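Lmo1076 protein (PDB 5JQC) is a putative secreted autolysin, probably with amidase activity on the bacterial cell wall, represented here by three SH3-like GW modules. Local coordinates at residues A[228-242]-A[245-259]. Sequence-based numbering, arbitrary orientation.
Sequences VKVIKQAKTARGTWY and QVNGKTVGWMDYRAF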
ATOM      1  N   VAL A 228     -12.581 -26.827 -33.989  1.00 88.17           N
ATOM      2  CA  VAL A 228     -12.914 -25.450 -33.637  1.00 82.75           C
ATOM      3  C   VAL A 228     -12.038 -24.472 -34.405  1.00 76.49           C
ATOM      4  O   VAL A 228     -11.098 -24.864 -35.109  1.00 72.55           O
ATOM      5  CB  VAL A 228     -12.775 -25.200 -32.123  1.00 84.07           C
ATOM      6  CG1 VAL A 228     -13.655 -26.158 -31.328  1.00 84.53           C
ATOM      7  CG2 VAL A 228     -11.313 -25.318 -31.702  1.00 82.82           C
ATOM      8  N   LYS A 229     -12.334 -23.186 -34.242  1.00 75.88           N
ATOM      9  CA  LYS A 229     -11.565 -22.105 -34.844  1.00 75.25           C
ATOM     10  C   LYS A 229     -11.006 -21.215 -33.739  1.00 71.99           C
ATOM     11  O   LYS A 229     -11.769 -20.526 -33.053  1.00 71.29           O
ATOM     12  CB  LYS A 229     -12.437 -21.300 -35.794  1.00 72.70           C
ATOM     13  CG  LYS A 229     -11.651 -20.425 -36.695  1.00 74.15           C
ATOM     14  CD  LYS A 229     -12.522 -20.014 -37.841  1.00 81.67           C
ATOM     15  CE  LYS A 229     -11.672 -19.588 -38.998  1.00 82.68           C
ATOM     16  NZ  LYS A 229     -10.581 -20.584 -39.214  1.00 80.57           N
ATOM     17  N   VAL A 230      -9.685 -21.218 -33.576  1.00 67.78           N
ATOM     18  CA  VAL A 230      -9.019 -20.351 -32.607  1.00 62.10           C
ATOM     19  C   VAL A 230      -8.768 -18.992 -33.255  1.00 63.93           C
ATOM     20  O   VAL A 230      -7.970 -18.883 -34.194  1.00 64.90           O
ATOM     21  CB  VAL A 230      -7.705 -20.980 -32.124  1.00 61.84           C
ATOM     22  CG1 VAL A 230      -7.066 -20.113 -31.049  1.00 60.33           C
ATOM     23  CG2 VAL A 230      -7.946 -22.392 -31.608  1.00 62.72           C
ATOM     24  N   ILE A 231      -9.445 -17.951 -32.752  1.00 62.18           N
ATOM     25  CA  ILE A 231      -9.318 -16.606 -33.316  1.00 60.83           C
ATOM     26  C   ILE A 231      -8.381 -15.685 -32.527  1.00 61.84           C
ATOM     27  O   ILE A 231      -7.885 -14.703 -33.095  1.00 65.43           O
ATOM     28  CB  ILE A 231     -10.698 -15.927 -33.469  1.00 58.94           C
ATOM     29  CG1 ILE A 231     -11.360 -15.723 -32.103  1.00 60.22           C
ATOM     30  CG2 ILE A 231     -11.603 -16.739 -34.397  1.00 59.36           C
ATOM     31  CD1 ILE A 231     -12.757 -15.123 -32.153  1.00 54.20           C
ATOM     32  N   LYS A 232      -8.130 -15.959 -31.244  1.00 59.19           N
ATOM     33  CA  LYS A 232      -7.222 -15.131 -30.458  1.00 54.67           C
ATOM     34  C   LYS A 232      -6.411 -16.005 -29.520  1.00 58.98           C
ATOM     35  O   LYS A 232      -6.875 -17.061 -29.082  1.00 63.76           O
ATOM     36  CB  LYS A 232      -7.959 -14.076 -29.615  1.00 55.40           C
ATOM     37  CG  LYS A 232      -8.665 -12.989 -30.413  1.00 59.09           C
ATOM     38  CD  LYS A 232      -8.715 -11.674 -29.635  1.00 60.42           C
ATOM     39  CE  LYS A 232     -10.115 -11.338 -29.133  1.00 63.80           C
ATOM     40  NZ  LYS A 232     -11.106 -11.335 -30.249  1.00 63.52           N
ATOM     41  N   GLN A 233      -5.209 -15.543 -29.192  1.00 56.12           N
ATOM     42  CA  GLN A 233      -4.419 -16.138 -28.125  1.00 58.40           C
ATOM     43  C   GLN A 233      -3.958 -15.054 -27.159  1.00 56.87           C
ATOM     44  O   GLN A 233      -3.703 -13.904 -27.546  1.00 57.32           O
ATOM     45  CB  GLN A 233      -3.203 -16.899 -28.659  1.00 64.12           C
ATOM     46  CG  GLN A 233      -2.048 -16.004 -29.048  1.00 64.20           C
ATOM     47  CD  GLN A 233      -0.842 -16.787 -29.507  1.00 68.08           C
ATOM     48  OE1 GLN A 233      -0.707 -17.981 -29.214  1.00 70.85           O
ATOM     49  NE2 GLN A 233       0.041 -16.122 -30.235  1.00 71.06           N
ATOM     50  N   ALA A 234      -3.858 -15.438 -25.885  1.00 53.74           N
ATOM     51  CA  ALA A 234      -3.467 -14.531 -24.817  1.00 54.50           C
ATOM     52  C   ALA A 234      -2.601 -15.283 -23.813  1.00 60.55           C
ATOM     53  O   ALA A 234      -2.826 -16.469 -23.542  1.00 63.67           O
ATOM     54  CB  ALA A 234      -4.696 -13.931 -24.118  1.00 56.56           C
ATOM     55  N   LYS A 235      -1.592 -14.599 -23.274  1.00 57.84           N
ATOM     56  CA  LYS A 235      -0.734 -15.197 -22.257  1.00 57.88           C
ATOM     57  C   LYS A 235      -0.806 -14.378 -20.977  1.00 58.53           C
ATOM     58  O   LYS A 235      -0.630 -13.155 -21.009  1.00 56.69           O
ATOM     59  CB  LYS A 235       0.719 -15.305 -22.748  1.00 64.33           C
ATOM     60  CG  LYS A 235       1.641 -16.077 -21.803  1.00 68.68           C
ATOM     61  CD  LYS A 235       2.997 -16.393 -22.441  1.00 75.64           C
ATOM     62  CE  LYS A 235       3.641 -15.164 -23.149  1.00 81.62           C
ATOM     63  NZ  LYS A 235       4.351 -14.190 -22.243  1.00 79.53           N
ATOM     64  N   THR A 236      -1.101 -15.050 -19.859  1.00 60.85           N
ATOM     65  CA  THR A 236      -0.894 -14.505 -18.517  1.00 55.28           C
ATOM     66  C   THR A 236       0.145 -15.345 -17.782  1.00 58.13           C
ATOM     67  O   THR A 236       0.542 -16.430 -18.228  1.00 60.00           O
ATOM     68  CB  THR A 236      -2.176 -14.478 -17.680  1.00 49.68           C
ATOM     69  OG1 THR A 236      -2.596 -15.825 -17.417  1.00 57.10           O
ATOM     70  CG2 THR A 236      -3.276 -13.720 -18.362  1.00 47.85           C
ATOM     71  N   ALA A 237       0.556 -14.829 -16.623  1.00 53.64           N
ATOM     72  CA  ALA A 237       1.466 -15.554 -15.747  1.00 58.09           C
ATOM     73  C   ALA A 237       1.012 -16.992 -15.495  1.00 63.35           C
ATOM     74  O   ALA A 237       1.856 -17.876 -15.315  1.00 68.22           O
ATOM     75  CB  ALA A 237       1.596 -14.802 -14.423  1.00 54.12           C
ATOM     76  N   ARG A 238      -0.293 -17.251 -15.513  1.00 60.67           N
ATOM     77  CA  ARG A 238      -0.841 -18.573 -15.251  1.00 58.97           C
ATOM     78  C   ARG A 238      -0.897 -19.493 -16.470  1.00 60.84           C
ATOM     79  O   ARG A 238      -1.088 -20.703 -16.290  1.00 63.32           O
ATOM     80  CB  ARG A 238      -2.251 -18.438 -14.671  1.00 62.12           C
ATOM     81  CG  ARG A 238      -2.279 -17.631 -13.387  1.00 66.03           C
ATOM     82  CD  ARG A 238      -3.525 -17.880 -12.551  1.00 67.59           C
ATOM     83  NE  ARG A 238      -3.183 -18.108 -11.152  1.00 73.21           N
ATOM     84  CZ  ARG A 238      -2.792 -17.150 -10.315  1.00 72.73           C
ATOM     85  NH1 ARG A 238      -2.696 -15.878 -10.721  1.00 68.50           N
ATOM     86  NH2 ARG A 238      -2.493 -17.466  -9.065  1.00 72.34           N
ATOM     87  N   GLY A 239      -0.778 -18.979 -17.694  1.00 62.28           N
ATOM     88  CA  GLY A 239      -0.780 -19.876 -18.840  1.00 59.99           C
ATOM     89  C   GLY A 239      -1.104 -19.156 -20.141  1.00 59.13           C
ATOM     90  O   GLY A 239      -0.944 -17.940 -20.258  1.00 58.31           O
ATOM     91  N   THR A 240      -1.522 -19.953 -21.118  1.00 59.08           N
ATOM     92  CA  THR A 240      -1.887 -19.459 -22.436  1.00 57.51           C
ATOM     93  C   THR A 240      -3.293 -19.925 -22.773  1.00 60.44           C
ATOM     94  O   THR A 240      -3.618 -21.112 -22.629  1.00 57.52           O
ATOM     95  CB  THR A 240      -0.901 -19.929 -23.503  1.00 59.25           C
ATOM     96  OG1 THR A 240       0.416 -19.471 -23.174  1.00 60.80           O
ATOM     97  CG2 THR A 240      -1.292 -19.373 -24.846  1.00 58.15           C
ATOM     98  N   TRP A 241      -4.110 -18.983 -23.242  1.00 62.47           N
ATOM     99  CA  TRP A 241      -5.539 -19.163 -23.438  1.00 57.27           C
ATOM    100  C   TRP A 241      -5.876 -18.918 -24.904  1.00 57.31           C
ATOM    101  O   TRP A 241      -5.319 -18.018 -25.540  1.00 54.58           O
ATOM    102  CB  TRP A 241      -6.296 -18.207 -22.503  1.00 57.16           C
ATOM    103  CG  TRP A 241      -5.644 -18.201 -21.110  1.00 64.99           C
ATOM    104  CD1 TRP A 241      -4.617 -17.390 -20.672  1.00 67.22           C
ATOM    105  CD2 TRP A 241      -5.935 -19.087 -20.024  1.00 59.66           C
ATOM    106  NE1 TRP A 241      -4.274 -17.713 -19.376  1.00 59.56           N
ATOM    107  CE2 TRP A 241      -5.069 -18.745 -18.956  1.00 60.07           C
ATOM    108  CE3 TRP A 241      -6.853 -20.128 -19.844  1.00 59.88           C
ATOM    109  CZ2 TRP A 241      -5.098 -19.400 -17.736  1.00 59.34           C
ATOM    110  CZ3 TRP A 241      -6.884 -20.777 -18.622  1.00 62.15           C
ATOM    111  CH2 TRP A 241      -6.008 -20.413 -17.587  1.00 65.19           C
ATOM    112  N   TYR A 242      -6.758 -19.746 -25.447  1.00 59.41           N
ATOM    113  CA  TYR A 242      -7.224 -19.602 -26.819  1.00 62.01           C
ATOM    114  C   TYR A 242      -8.684 -19.186 -26.793  1.00 58.43           C
ATOM    115  O   TYR A 242      -9.480 -19.776 -26.062  1.00 58.38           O
ATOM    116  CB  TYR A 242      -7.067 -20.913 -27.600  1.00 63.42           C
ATOM    117  CG  TYR A 242      -5.640 -21.244 -27.933  1.00 63.19           C
ATOM    118  CD1 TYR A 242      -4.653 -20.290 -27.788  1.00 63.08           C
ATOM    119  CD2 TYR A 242      -5.280 -22.502 -28.403  1.00 63.23           C
ATOM    120  CE1 TYR A 242      -3.346 -20.562 -28.096  1.00 65.55           C
ATOM    121  CE2 TYR A 242      -3.958 -22.789 -28.712  1.00 65.40           C
ATOM    122  CZ  TYR A 242      -2.997 -21.808 -28.554  1.00 68.34           C
ATOM    123  OH  TYR A 242      -1.673 -22.048 -28.858  1.00 75.77           O
ATOM    124  N   GLN A 245     -14.078 -20.763 -31.554  1.00 72.29           N
ATOM    125  CA  GLN A 245     -15.400 -20.672 -32.162  1.00 73.99           C
ATOM    126  C   GLN A 245     -15.880 -22.045 -32.611  1.00 73.34           C
ATOM    127  O   GLN A 245     -15.112 -22.839 -33.166  1.00 73.85           O
ATOM    128  CB  GLN A 245     -15.398 -19.742 -33.377  1.00 74.19           C
ATOM    129  CG  GLN A 245     -15.193 -18.284 -33.072  1.00 72.45           C
ATOM    130  CD  GLN A 245     -15.270 -17.443 -34.329  1.00 75.93           C
ATOM    131  OE1 GLN A 245     -14.930 -17.905 -35.425  1.00 76.42           O
ATOM    132  NE2 GLN A 245     -15.732 -16.205 -34.185  1.00 74.50           N
ATOM    133  N   VAL A 246     -17.155 -22.315 -32.369  1.00 75.26           N
ATOM    134  CA  VAL A 246     -17.855 -23.433 -32.988  1.00 84.60           C
ATOM    135  C   VAL A 246     -19.082 -22.859 -33.680  1.00 93.81           C
ATOM    136  O   VAL A 246     -19.666 -21.878 -33.204  1.00 97.99           O
ATOM    137  CB  VAL A 246     -18.244 -24.530 -31.974  1.00 87.47           C
ATOM    138  CG1 VAL A 246     -17.030 -24.947 -31.155  1.00 88.89           C
ATOM    139  CG2 VAL A 246     -19.385 -24.070 -31.069  1.00 85.29           C
ATOM    140  N   ASN A 247     -19.453 -23.449 -34.820  1.00 96.22           N
ATOM    141  CA  ASN A 247     -20.535 -22.928 -35.664  1.00 98.07           C
ATOM    142  C   ASN A 247     -20.319 -21.451 -35.995  1.00 95.55           C
ATOM    143  O   ASN A 247     -21.284 -20.687 -36.118  1.00 94.93           O
ATOM    144  CB  ASN A 247     -21.918 -23.127 -35.021  1.00 98.86           C
ATOM    145  CG  ASN A 247     -22.206 -24.583 -34.668  1.00102.41           C
ATOM    146  OD1 ASN A 247     -21.622 -25.506 -35.242  1.00102.87           O
ATOM    147  ND2 ASN A 247     -23.119 -24.793 -33.717  1.00101.20           N
ATOM    148  N   GLY A 248     -19.050 -21.040 -36.102  1.00 89.90           N
ATOM    149  CA  GLY A 248     -18.712 -19.671 -36.422  1.00 81.70           C
ATOM    150  C   GLY A 248     -19.038 -18.641 -35.361  1.00 79.98           C
ATOM    151  O   GLY A 248     -18.896 -17.444 -35.627  1.00 79.95           O
ATOM    152  N   LYS A 249     -19.475 -19.050 -34.171  1.00 80.07           N
ATOM    153  CA  LYS A 249     -19.745 -18.109 -33.091  1.00 81.50           C
ATOM    154  C   LYS A 249     -18.760 -18.337 -31.951  1.00 78.00           C
ATOM    155  O   LYS A 249     -18.386 -19.478 -31.650  1.00 71.50           O
ATOM    156  CB  LYS A 249     -21.201 -18.211 -32.592  1.00 84.40           C
ATOM    157  CG  LYS A 249     -21.658 -19.596 -32.155  1.00 92.18           C
ATOM    158  CD  LYS A 249     -23.051 -19.554 -31.504  1.00 97.77           C
ATOM    159  CE  LYS A 249     -24.174 -19.474 -32.534  1.00 99.95           C
ATOM    160  NZ  LYS A 249     -24.373 -20.770 -33.244  1.00 99.01           N
ATOM    161  N   THR A 250     -18.325 -17.236 -31.341  1.00 76.71           N
ATOM    162  CA  THR A 250     -17.343 -17.297 -30.268  1.00 71.81           C
ATOM    163  C   THR A 250     -17.930 -17.980 -29.044  1.00 72.90           C
ATOM    164  O   THR A 250     -18.966 -17.560 -28.518  1.00 76.35           O
ATOM    165  CB  THR A 250     -16.870 -15.899 -29.887  1.00 66.29           C
ATOM    166  OG1 THR A 250     -16.161 -15.318 -30.989  1.00 65.17           O
ATOM    167  CG2 THR A 250     -15.957 -15.964 -28.655  1.00 56.76           C
ATOM    168  N   VAL A 251     -17.254 -19.029 -28.588  1.00 72.56           N
ATOM    169  CA  VAL A 251     -17.639 -19.727 -27.368  1.00 69.20           C
ATOM    170  C   VAL A 251     -17.076 -18.995 -26.154  1.00 68.24           C
ATOM    171  O   VAL A 251     -17.821 -18.488 -25.306  1.00 69.01           O
ATOM    172  CB  VAL A 251     -17.150 -21.184 -27.429  1.00 68.22           C
ATOM    173  CG1 VAL A 251     -17.499 -21.922 -26.165  1.00 70.62           C
ATOM    174  CG2 VAL A 251     -17.736 -21.877 -28.657  1.00 70.44           C
ATOM    175  N   GLY A 252     -15.752 -18.925 -26.079  1.00 68.09           N
ATOM    176  CA  GLY A 252     -15.087 -18.347 -24.926  1.00 66.60           C
ATOM    177  C   GLY A 252     -13.600 -18.634 -25.001  1.00 65.08           C
ATOM    178  O   GLY A 252     -13.072 -18.943 -26.073  1.00 67.77           O
ATOM    179  N   TRP A 253     -12.932 -18.534 -23.852  1.00 62.32           N
ATOM    180  CA  TRP A 253     -11.494 -18.764 -23.765  1.00 60.41           C
ATOM    181  C   TRP A 253     -11.202 -20.083 -23.055  1.00 64.75           C
ATOM    182  O   TRP A 253     -11.902 -20.468 -22.115  1.00 71.68           O
ATOM    183  CB  TRP A 253     -10.802 -17.628 -23.016  1.00 56.65           C
ATOM    184  CG  TRP A 253     -10.827 -16.275 -23.681  1.00 54.93           C
ATOM    185  CD1 TRP A 253     -11.838 -15.351 -23.634  1.00 51.44           C
ATOM    186  CD2 TRP A 253      -9.759 -15.665 -24.429  1.00 51.60           C
ATOM    187  NE1 TRP A 253     -11.470 -14.215 -24.330  1.00 55.55           N
ATOM    188  CE2 TRP A 253     -10.198 -14.385 -24.824  1.00 55.35           C
ATOM    189  CE3 TRP A 253      -8.479 -16.088 -24.815  1.00 53.93           C
ATOM    190  CZ2 TRP A 253      -9.401 -13.524 -25.603  1.00 53.68           C
ATOM    191  CZ3 TRP A 253      -7.693 -15.232 -25.581  1.00 52.09           C
ATOM    192  CH2 TRP A 253      -8.152 -13.966 -25.957  1.00 48.49           C
HETATM  193  N   MSE A 254     -10.151 -20.772 -23.492  1.00 62.51           N
HETATM  194  CA  MSE A 254      -9.770 -22.006 -22.803  1.00 67.60           C
HETATM  195  C   MSE A 254      -8.282 -22.252 -22.883  1.00 67.35           C
HETATM  196  O   MSE A 254      -7.634 -21.853 -23.850  1.00 68.97           O
HETATM  197  CB  MSE A 254     -10.524 -23.212 -23.374  1.00 69.99           C
HETATM  198  CG  MSE A 254     -10.381 -24.485 -22.542  1.00 75.62           C
HETATM  199 SE   MSE A 254     -11.804 -25.738 -22.976  0.60 82.17          SE
HETATM  200  CE  MSE A 254     -11.472 -25.856 -24.893  1.00 78.54           C
ATOM    201  N   ASP A 255      -7.758 -22.898 -21.844  1.00 68.11           N
ATOM    202  CA  ASP A 255      -6.344 -23.230 -21.780  1.00 72.36           C
ATOM    203  C   ASP A 255      -5.893 -23.903 -23.068  1.00 72.80           C
ATOM    204  O   ASP A 255      -6.620 -24.713 -23.649  1.00 73.22           O
ATOM    205  CB  ASP A 255      -6.085 -24.148 -20.586  1.00 77.30           C
ATOM    206  CG  ASP A 255      -4.610 -24.347 -20.325  1.00 84.43           C
ATOM    207  OD1 ASP A 255      -4.006 -25.204 -21.007  1.00 86.17           O
ATOM    208  OD2 ASP A 255      -4.056 -23.642 -19.450  1.00 86.33           O
ATOM    209  N   TYR A 256      -4.675 -23.572 -23.507  1.00 72.02           N
ATOM    210  CA  TYR A 256      -4.210 -24.042 -24.811  1.00 78.58           C
ATOM    211  C   TYR A 256      -4.031 -25.558 -24.848  1.00 86.42           C
ATOM    212  O   TYR A 256      -4.091 -26.160 -25.930  1.00 90.69           O
ATOM    213  CB  TYR A 256      -2.896 -23.359 -25.195  1.00 76.49           C
ATOM    214  CG  TYR A 256      -1.712 -23.996 -24.530  1.00 81.65           C
ATOM    215  CD1 TYR A 256      -1.418 -23.720 -23.205  1.00 83.01           C
ATOM    216  CD2 TYR A 256      -0.895 -24.888 -25.219  1.00 83.62           C
ATOM    217  CE1 TYR A 256      -0.336 -24.304 -22.577  1.00 89.71           C
ATOM    218  CE2 TYR A 256       0.193 -25.482 -24.603  1.00 89.08           C
ATOM    219  CZ  TYR A 256       0.469 -25.184 -23.276  1.00 94.34           C
ATOM    220  OH  TYR A 256       1.545 -25.764 -22.634  1.00 97.42           O
ATOM    221  N   ARG A 257      -3.801 -26.195 -23.699  1.00 86.83           N
ATOM    222  CA  ARG A 257      -3.600 -27.641 -23.697  1.00 84.93           C
ATOM    223  C   ARG A 257      -4.864 -28.405 -24.072  1.00 81.88           C
ATOM    224  O   ARG A 257      -4.771 -29.570 -24.472  1.00 82.16           O
ATOM    225  CB  ARG A 257      -3.085 -28.101 -22.332  1.00 84.49           C
ATOM    226  CG  ARG A 257      -1.703 -27.560 -22.002  1.00 87.27           C
ATOM    227  CD  ARG A 257      -1.388 -27.710 -20.525  1.00 90.85           C
ATOM    228  NE  ARG A 257      -2.363 -27.046 -19.653  1.00 93.64           N
ATOM    229  CZ  ARG A 257      -2.178 -26.820 -18.350  1.00 91.58           C
ATOM    230  NH1 ARG A 257      -1.049 -27.198 -17.763  1.00 91.53           N
ATOM    231  NH2 ARG A 257      -3.116 -26.211 -17.629  1.00 87.31           N
ATOM    232  N   ALA A 258      -6.038 -27.779 -23.973  1.00 79.89           N
ATOM    233  CA  ALA A 258      -7.269 -28.449 -24.374  1.00 85.44           C
ATOM    234  C   ALA A 258      -7.345 -28.700 -25.877  1.00 91.26           C
ATOM    235  O   ALA A 258      -8.212 -29.467 -26.315  1.00 95.17           O
ATOM    236  CB  ALA A 258      -8.483 -27.633 -23.921  1.00 83.98           C
ATOM    237  N   PHE A 259      -6.455 -28.089 -26.663  1.00 92.65           N
ATOM    238  CA  PHE A 259      -6.483 -28.154 -28.125  1.00 91.73           C
ATOM    239  C   PHE A 259      -5.365 -29.057 -28.656  1.00 93.72           C
ATOM    240  O   PHE A 259      -4.657 -28.707 -29.605  1.00 94.36           O
ATOM    241  CB  PHE A 259      -6.358 -26.741 -28.725  1.00 87.15           C
ATOM    242  CG  PHE A 259      -7.426 -25.775 -28.258  1.00 81.94           C
ATOM    243  CD1 PHE A 259      -7.273 -25.056 -27.084  1.00 80.44           C
ATOM    244  CD2 PHE A 259      -8.586 -25.586 -28.994  1.00 80.35           C
ATOM    245  CE1 PHE A 259      -8.261 -24.178 -26.647  1.00 77.35           C
ATOM    246  CE2 PHE A 259      -9.567 -24.703 -28.565  1.00 77.91           C
ATOM    247  CZ  PHE A 259      -9.402 -24.000 -27.392  1.00 76.19           C
TER
HETATM  248  O   HOH W   1      -1.678 -22.731 -19.979  1.00 66.39           O
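Antiparallel strand pairing at both ends of a three-stranded meander, with aromatic packing between them, builds this contact in the third GW module, a fold of the SH3 clan. Strand 239-246 lies between strands 226-236 and 249-255, so each segment carries part of both hairpins. At one end Lys229 N donates to Gln245 O at 3.0 Å, and the return bond from Gln245 N to Lys229 O is weak. At the other, Tyr242 N meets the carbonyl O of Met254, a selenomethionine, almost straight, at 176°, with Met254 N answering to Tyr242 O. Just past the strand, Tyr256 N donates to Thr240 O, 2.8 Å away.

The Tyr242 ring is packed by Tyr256 and Phe259 across the contact, and edge-to-face by Trp190 of strand 184-194. Tyr256 CB sits over one face, a CH-pi contact 3.8 Å from the centroid of the Tyr242 ring, while the Phe259 ring meets that ring obliquely, planes at 51°. Val228 CG2 touches the edge of the phenylalanine, in its plane, 3.6 Å from Phe259 CE2. With CG anti to its carbonyl carbon (chi1 -66°), Trp253 reaches past strand 239-246, bringing CZ3 within 3.6 Å of Ala234 CB and CH2 against Lys232 CB. Gln245 crosses Ile231 at about a right angle, its CD 3.7 Å from Ile231 CG2, and its NE2 bonds weakly to Thr250 OG1.

Asp255 secures the turn: its OD1 receives Arg257 N, closing an Asx turn, and Arg257 NE in a salt bridge, the two donors arriving from opposite faces of the carboxylate plane. Asp255 OD2, over one face of the Trp241 ring, accepts a hydrogen bond from a water that in turn accepts from Thr240 N. Through that water the carboxylate links the last strand to its neighbour, and, near a guanidinium, it would be expected to stay ionised.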